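Local coordinates for protein GH26C (Muricauda sp. MAR_2010_75, PDB 6Q78) that probably hydrolyses internal beta-1,4-mannosidic linkages in mannans, as a family 26 glycoside hydrolase, at residues 274-279 with 314-319. Residues are numbered along the deposited sequence; the frame is centred on the assembly and turned at random.
Sequences RFFSES and NQKLKI
Ile319 and Lys316, one helical turn apart, pack against the loop residues Phe275 to Ser277 and Glu278, the first residue of helix 278-281. Ile319 CD1 lies 3.5 Å from the carbonyl carbon of Phe276, against the Phe276-Ser277 peptide, while the other branch, CG2, sits 4.0 Å from Glu278 CG. The Phe275 and Ile319 side chains run antiparallel alongside one another, with Phe275 CE1 4.1 Å from Ile319 CG2; Lys316 CB is 3.9 Å from that same CE1. The backbone O of Lys316 lies at the ring's edge, near its plane, 3.7 Å from CE1, and Lys316 CG stands over one face, offset toward the rim. An alanine in place of Phe275 would probably leave a gap beside Lys316 CB and Ile319 CG2, and the ring's edge-to-face partner Tyr281 without its mate.

Lys316 CG is anti to its own carbonyl carbon (chi1 -66°), and from there the extended CG, CD and CE pass Phe275 O, CG at 3.3 Å; that oxygen is buried here without a hydrogen-bond partner. Further out, CE lies over one face of the Phe276 ring, 4.0 Å from its CE1; the charge itself is too distant for more than a weak cation-pi attraction. NZ hydrogen-bonds Asn273 O and forms a salt bridge with Asp301, while Ser277 OG caps helix 278-281 through Glu280 N.

The contact thus packs the loop after strand 265-269 of the TIM barrel onto helix 306-327, with Met296 of strand 293-298 touching both Phe275 and Lys316.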
loop_
_atom_site.group_PDB
_atom_site.type_symbol
_atom_site.label_atom_id
_atom_site.label_comp_id
_atom_site.label_asym_id
_atom_site.label_seq_id
_atom_site.Cartn_x
_atom_site.Cartn_y
_atom_site.Cartn_z
ATOM N N ARG A 274 -13.048 8.616 4.390
ATOM C CA ARG A 274 -13.867 9.537 5.175
ATOM C C ARG A 274 -13.558 10.991 4.808
ATOM O O ARG A 274 -13.190 11.812 5.634
ATOM C CB ARG A 274 -13.662 9.289 6.663
ATOM C CG ARG A 274 -14.176 7.908 7.076
ATOM C CD ARG A 274 -13.686 7.587 8.499
ATOM N NE ARG A 274 -14.311 8.508 9.430
ATOM C CZ ARG A 274 -15.470 8.290 10.041
ATOM N NH1 ARG A 274 -16.148 7.170 9.820
ATOM N NH2 ARG A 274 -15.952 9.197 10.876
ATOM N N PHE A 275 -13.705 11.284 3.515
ATOM C CA PHE A 275 -13.567 12.638 3.015
ATOM C C PHE A 275 -14.409 12.786 1.757
ATOM O O PHE A 275 -14.656 11.816 1.029
ATOM C CB PHE A 275 -12.084 12.956 2.719
ATOM C CG PHE A 275 -11.495 12.129 1.618
ATOM C CD1 PHE A 275 -11.511 12.562 0.288
ATOM C CD2 PHE A 275 -10.904 10.908 1.907
ATOM C CE1 PHE A 275 -10.940 11.791 -0.731
ATOM C CE2 PHE A 275 -10.356 10.131 0.880
ATOM C CZ PHE A 275 -10.390 10.572 -0.435
ATOM N N PHE A 276 -14.821 14.029 1.501
ATOM C CA PHE A 276 -15.595 14.375 0.321
ATOM C C PHE A 276 -15.022 15.567 -0.414
ATOM O O PHE A 276 -15.666 16.057 -1.356
ATOM C CB PHE A 276 -17.034 14.734 0.705
ATOM C CG PHE A 276 -17.821 13.587 1.237
ATOM C CD1 PHE A 276 -18.553 12.793 0.384
ATOM C CD2 PHE A 276 -17.840 13.318 2.595
ATOM C CE1 PHE A 276 -19.290 11.743 0.855
ATOM C CE2 PHE A 276 -18.571 12.258 3.077
ATOM C CZ PHE A 276 -19.299 11.469 2.203
ATOM N N SER A 277 -13.864 16.073 0.006
ATOM C CA SER A 277 -13.305 17.277 -0.583
ATOM C C SER A 277 -11.780 17.231 -0.517
ATOM O O SER A 277 -11.182 16.478 0.266
ATOM C CB SER A 277 -13.792 18.500 0.188
ATOM O OG SER A 277 -13.290 18.491 1.510
ATOM N N GLU A 278 -11.150 18.070 -1.352
ATOM C CA GLU A 278 -9.692 18.197 -1.297
ATOM C C GLU A 278 -9.233 18.667 0.077
ATOM O O GLU A 278 -8.251 18.149 0.620
ATOM C CB GLU A 278 -9.204 19.190 -2.356
ATOM C CG GLU A 278 -9.411 18.744 -3.771
ATOM C CD GLU A 278 -8.931 19.761 -4.808
ATOM O OE1 GLU A 278 -8.364 20.816 -4.444
ATOM O OE2 GLU A 278 -9.141 19.480 -6.008
ATOM N N SER A 279 -9.917 19.678 0.646
ATOM C CA SER A 279 -9.526 20.164 1.962
ATOM C C SER A 279 -9.573 19.062 3.010
ATOM O O SER A 279 -8.690 18.989 3.873
ATOM C CB SER A 279 -10.406 21.333 2.380
ATOM O OG SER A 279 -10.123 22.433 1.526
ATOM N N ASN A 314 -15.854 6.743 -6.842
ATOM C CA ASN A 314 -15.237 7.448 -7.960
ATOM C C ASN A 314 -14.960 8.912 -7.626
ATOM O O ASN A 314 -13.897 9.450 -7.990
ATOM C CB ASN A 314 -16.149 7.343 -9.177
ATOM C CG ASN A 314 -15.596 8.056 -10.393
ATOM O OD1 ASN A 314 -16.162 9.061 -10.836
ATOM N ND2 ASN A 314 -14.489 7.540 -10.942
ATOM N N GLN A 315 -15.901 9.578 -6.967
ATOM C CA GLN A 315 -15.710 10.983 -6.605
ATOM C C GLN A 315 -14.520 11.153 -5.667
ATOM O O GLN A 315 -13.749 12.118 -5.789
ATOM C CB GLN A 315 -16.984 11.543 -5.958
ATOM C CG GLN A 315 -18.104 11.718 -6.979
ATOM C CD GLN A 315 -19.457 11.958 -6.362
ATOM O OE1 GLN A 315 -19.620 11.888 -5.151
ATOM N NE2 GLN A 315 -20.441 12.242 -7.204
ATOM N N LYS A 316 -14.377 10.254 -4.689
ATOM C CA LYS A 316 -13.265 10.399 -3.772
ATOM C C LYS A 316 -11.947 10.101 -4.481
ATOM O O LYS A 316 -10.958 10.827 -4.298
ATOM C CB LYS A 316 -13.500 9.496 -2.566
ATOM C CG LYS A 316 -14.705 9.920 -1.708
ATOM C CD LYS A 316 -15.054 8.791 -0.733
ATOM C CE LYS A 316 -16.355 9.090 0.020
ATOM N NZ LYS A 316 -16.598 7.927 0.965
ATOM N N LEU A 317 -11.916 9.066 -5.335
ATOM C CA LEU A 317 -10.679 8.770 -6.057
ATOM C C LEU A 317 -10.313 9.894 -7.018
ATOM O O LEU A 317 -9.113 10.113 -7.274
ATOM C CB LEU A 317 -10.769 7.406 -6.757
ATOM C CG LEU A 317 -9.436 6.759 -7.178
ATOM C CD1 LEU A 317 -8.485 6.628 -5.999
ATOM C CD2 LEU A 317 -9.690 5.392 -7.805
ATOM N N LYS A 318 -11.329 10.599 -7.576
ATOM C CA LYS A 318 -11.047 11.708 -8.481
ATOM C C LYS A 318 -10.379 12.851 -7.742
ATOM O O LYS A 318 -9.511 13.548 -8.302
ATOM C CB LYS A 318 -12.330 12.169 -9.179
ATOM C CG LYS A 318 -12.109 13.327 -10.164
ATOM C CD LYS A 318 -11.268 12.875 -11.367
ATOM C CE LYS A 318 -11.244 13.988 -12.445
ATOM N NZ LYS A 318 -10.246 13.692 -13.516
ATOM N N ILE A 319 -10.776 13.073 -6.481
ATOM C CA ILE A 319 -10.094 14.069 -5.661
ATOM C C ILE A 319 -8.617 13.717 -5.535
ATOM O O ILE A 319 -7.744 14.578 -5.677
ATOM C CB ILE A 319 -10.741 14.140 -4.269
ATOM C CG1 ILE A 319 -12.124 14.820 -4.338
ATOM C CG2 ILE A 319 -9.832 14.841 -3.301
ATOM C CD1 ILE A 319 -12.903 14.649 -3.025
#